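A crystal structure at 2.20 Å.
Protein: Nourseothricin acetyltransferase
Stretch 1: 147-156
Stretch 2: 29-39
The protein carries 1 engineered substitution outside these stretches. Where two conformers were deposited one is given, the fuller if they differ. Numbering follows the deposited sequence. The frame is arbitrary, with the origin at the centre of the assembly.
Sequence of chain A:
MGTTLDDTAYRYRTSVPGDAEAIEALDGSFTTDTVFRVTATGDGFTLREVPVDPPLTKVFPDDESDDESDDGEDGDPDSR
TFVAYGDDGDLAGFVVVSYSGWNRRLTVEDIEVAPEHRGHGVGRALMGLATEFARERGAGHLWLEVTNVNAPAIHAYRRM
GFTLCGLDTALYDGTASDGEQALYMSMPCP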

# COMPACT_ATOMS: atom_id res chain seq x y z
N THR A 147 9.14 -8.39 2.16
CA THR A 147 10.33 -7.62 2.48
C THR A 147 11.42 -7.90 1.44
O THR A 147 11.56 -9.04 0.99
CB THR A 147 10.82 -7.82 3.92
OG1 THR A 147 12.03 -7.09 4.06
CG2 THR A 147 11.09 -9.31 4.27
N ASN A 148 12.14 -6.85 1.04
CA ASN A 148 13.23 -6.90 0.07
C ASN A 148 14.36 -7.88 0.48
O ASN A 148 15.09 -8.39 -0.38
CB ASN A 148 13.78 -5.47 -0.15
CG ASN A 148 14.59 -5.01 1.03
OD1 ASN A 148 14.08 -4.86 2.13
ND2 ASN A 148 15.90 -4.95 0.87
N VAL A 149 14.51 -8.13 1.79
CA VAL A 149 15.54 -9.06 2.28
C VAL A 149 15.13 -10.52 2.08
O VAL A 149 16.01 -11.39 2.10
CB VAL A 149 16.00 -8.77 3.73
CG1 VAL A 149 16.68 -7.39 3.82
CG2 VAL A 149 14.88 -8.93 4.75
N ASN A 150 13.81 -10.78 1.84
CA ASN A 150 13.33 -12.14 1.58
C ASN A 150 13.54 -12.57 0.11
O ASN A 150 12.58 -12.91 -0.57
CB ASN A 150 11.87 -12.34 2.05
CG ASN A 150 11.53 -13.78 2.43
OD1 ASN A 150 12.21 -14.73 2.07
ND2 ASN A 150 10.46 -13.98 3.17
N ALA A 151 14.81 -12.61 -0.36
CA ALA A 151 15.17 -13.07 -1.72
C ALA A 151 14.55 -14.47 -2.07
O ALA A 151 14.01 -14.61 -3.16
CB ALA A 151 16.69 -13.10 -1.91
N PRO A 152 14.54 -15.49 -1.16
CA PRO A 152 13.89 -16.78 -1.51
C PRO A 152 12.38 -16.75 -1.74
O PRO A 152 11.89 -17.51 -2.56
CB PRO A 152 14.24 -17.69 -0.31
CG PRO A 152 15.48 -17.02 0.33
CD PRO A 152 15.16 -15.56 0.18
N ALA A 153 11.62 -15.94 -0.98
CA ALA A 153 10.17 -15.84 -1.18
C ALA A 153 9.94 -15.08 -2.46
O ALA A 153 9.05 -15.46 -3.21
CB ALA A 153 9.52 -15.12 -0.01
N ILE A 154 10.76 -14.03 -2.73
CA ILE A 154 10.66 -13.21 -3.94
C ILE A 154 10.82 -14.09 -5.18
O ILE A 154 9.97 -14.05 -6.06
CB ILE A 154 11.61 -11.98 -3.92
CG1 ILE A 154 11.17 -10.96 -2.85
CG2 ILE A 154 11.69 -11.31 -5.31
CD1 ILE A 154 12.27 -10.02 -2.33
N HIS A 155 11.85 -14.93 -5.19
CA HIS A 155 12.10 -15.86 -6.29
C HIS A 155 10.98 -16.90 -6.37
O HIS A 155 10.51 -17.17 -7.48
CB HIS A 155 13.47 -16.53 -6.15
CG HIS A 155 14.59 -15.70 -6.69
ND1 HIS A 155 14.74 -15.47 -8.04
CD2 HIS A 155 15.63 -15.12 -6.04
CE1 HIS A 155 15.84 -14.75 -8.18
NE2 HIS A 155 16.42 -14.52 -7.00
N ALA A 156 10.49 -17.39 -5.20
CA ALA A 156 9.37 -18.38 -5.16
C ALA A 156 8.06 -17.79 -5.75
O ALA A 156 7.35 -18.49 -6.48
CB ALA A 156 9.16 -18.90 -3.75
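Stretch 2 (29-39) SFTTDTVFRVT

How does the chain of 29-39 run past the turn and helix of 147-156? It is extended almost throughout, with strand from Phe30 towards the corner and a second strand beyond it that runs on past Thr39, the chain turning at Asp33, whose phi/psi of -91/-7 breaks the run of extended values. The second strand crosses helix 151-156 nearly at right angles: the N-to-C directions differ by 81° and the axes come within 8.5 Å. The backbones draw closest ahead of the helix, at the type I turn from Thr147 to Asn150, where Val149 CA lies 4.5 Å from Val35 CA and Asn148 CA lies 5.2 Å from Phe36 CA.

What fixes this register? Asn148 grips the backbone of Phe36 at two points. Phe36 N donates to Asn148 O at 3.0 Å, and the side chain, with chi1 in the p well, brings Asn148 ND2 within 2.8 Å of Phe36 O. Both bonds are nearly straight, at 167° and 169°, so one residue of the turn satisfies both the amide NH and the carbonyl of one strand residue.

Where do the apolar side chains pack? Phe36, with chi1 at -79° (m), has the largest area covered by the other stretch. Its CE1 lies 4.0 Å from Ala151 CB and 3.8 Å from Ile154 CG2, so the ring rests against the first turn of the helix. Val35 meets the turn instead, its CG1 3.8 Å from Val149 CB. Farther along the strand, Val38 CG2 is 4.1 Å from Asn148 CB.

How do the aromatic rings meet their neighbours? Phe30 points toward the turn and lays one ring face against the amide of Asn150, with Phe30 CE1 3.3 Å from Asn150 ND2. Val149 O lies at the edge of the same ring, 3.7 Å from Phe30 CE2. That amide also serves the helix, for Asn150 OD1 accepts a weak capping bond from Ala153 N at 3.3 Å. The His155 and Phe36 rings form an oblique pair, planes at 50° and centroids 5.6 Å apart.

What do the threonines contribute at the corner? Thr32 OG1 donates to Thr34 O at 2.7 Å, a bond that spans Asp33 within the stretch itself. The same residue faces the other segment, placing Thr32 CG2 3.3 Å from Val149 O and Thr32 OG1 3.6 Å from Pro152 CD. Beside it, Thr34 OG1 approaches Ala151 CB to 3.2 Å, a close contact at the start of the helix.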

# COMPACT_ATOMS: atom_id res chain seq x y z
N SER A 29 10.74 -17.73 10.13
CA SER A 29 12.10 -17.20 9.97
C SER A 29 12.77 -17.83 8.78
O SER A 29 12.34 -18.88 8.32
CB SER A 29 12.92 -17.41 11.24
OG SER A 29 13.16 -18.80 11.42
N PHE A 30 13.81 -17.17 8.26
CA PHE A 30 14.58 -17.65 7.10
C PHE A 30 16.00 -17.08 7.15
O PHE A 30 16.24 -16.03 7.74
CB PHE A 30 13.89 -17.24 5.78
CG PHE A 30 13.78 -15.75 5.56
CD1 PHE A 30 12.65 -15.05 5.97
CD2 PHE A 30 14.78 -15.05 4.88
CE1 PHE A 30 12.55 -13.67 5.75
CE2 PHE A 30 14.66 -13.68 4.63
CZ PHE A 30 13.56 -13.00 5.11
N THR A 31 16.92 -17.77 6.47
CA THR A 31 18.31 -17.39 6.30
C THR A 31 18.52 -17.23 4.78
O THR A 31 18.01 -18.04 3.99
CB THR A 31 19.23 -18.42 6.97
OG1 THR A 31 18.92 -18.47 8.37
CG2 THR A 31 20.70 -18.08 6.81
N THR A 32 19.20 -16.16 4.37
CA THR A 32 19.43 -15.90 2.96
C THR A 32 20.85 -15.41 2.70
O THR A 32 21.39 -14.64 3.49
CB THR A 32 18.32 -14.97 2.40
OG1 THR A 32 18.53 -14.75 1.00
CG2 THR A 32 18.20 -13.64 3.16
N ASP A 33 21.44 -15.85 1.57
CA ASP A 33 22.79 -15.48 1.11
C ASP A 33 22.72 -14.23 0.21
O ASP A 33 23.77 -13.71 -0.17
CB ASP A 33 23.43 -16.65 0.33
CG ASP A 33 23.60 -17.95 1.11
OD1 ASP A 33 24.26 -17.92 2.17
OD2 ASP A 33 23.11 -18.99 0.63
N THR A 34 21.50 -13.78 -0.14
CA THR A 34 21.29 -12.61 -1.03
C THR A 34 20.10 -11.79 -0.55
O THR A 34 19.30 -12.29 0.23
CB THR A 34 21.05 -13.00 -2.52
OG1 THR A 34 19.80 -13.65 -2.66
CG2 THR A 34 22.14 -13.88 -3.12
N VAL A 35 19.99 -10.52 -1.01
CA VAL A 35 18.89 -9.59 -0.71
C VAL A 35 18.68 -8.77 -1.97
O VAL A 35 19.58 -8.66 -2.80
CB VAL A 35 19.08 -8.66 0.55
CG1 VAL A 35 19.24 -9.45 1.85
CG2 VAL A 35 20.23 -7.65 0.36
N PHE A 36 17.49 -8.18 -2.12
CA PHE A 36 17.25 -7.27 -3.24
C PHE A 36 17.45 -5.89 -2.66
O PHE A 36 16.74 -5.51 -1.71
CB PHE A 36 15.87 -7.46 -3.86
CG PHE A 36 15.78 -8.66 -4.79
CD1 PHE A 36 15.54 -9.94 -4.29
CD2 PHE A 36 15.89 -8.50 -6.18
CE1 PHE A 36 15.43 -11.04 -5.15
CE2 PHE A 36 15.77 -9.60 -7.03
CZ PHE A 36 15.54 -10.86 -6.52
N ARG A 37 18.52 -5.23 -3.11
CA ARG A 37 18.88 -3.88 -2.69
C ARG A 37 18.01 -2.96 -3.50
O ARG A 37 17.90 -3.11 -4.73
CB ARG A 37 20.38 -3.59 -2.95
CG ARG A 37 20.83 -2.20 -2.47
CD ARG A 37 22.32 -2.00 -2.66
NE ARG A 37 23.10 -2.77 -1.68
CZ ARG A 37 24.39 -3.06 -1.81
NH1 ARG A 37 25.06 -2.67 -2.88
NH2 ARG A 37 25.01 -3.76 -0.87
N VAL A 38 17.35 -2.03 -2.80
CA VAL A 38 16.45 -1.05 -3.39
C VAL A 38 17.20 0.29 -3.43
O VAL A 38 17.69 0.76 -2.41
CB VAL A 38 15.09 -0.96 -2.63
CG1 VAL A 38 14.23 0.16 -3.19
CG2 VAL A 38 14.34 -2.29 -2.67
N THR A 39 17.29 0.88 -4.62
CA THR A 39 17.96 2.16 -4.82
C THR A 39 16.94 3.19 -5.35
O THR A 39 16.32 2.98 -6.40
CB THR A 39 19.17 1.98 -5.76
OG1 THR A 39 20.14 1.15 -5.12
CG2 THR A 39 19.81 3.30 -6.19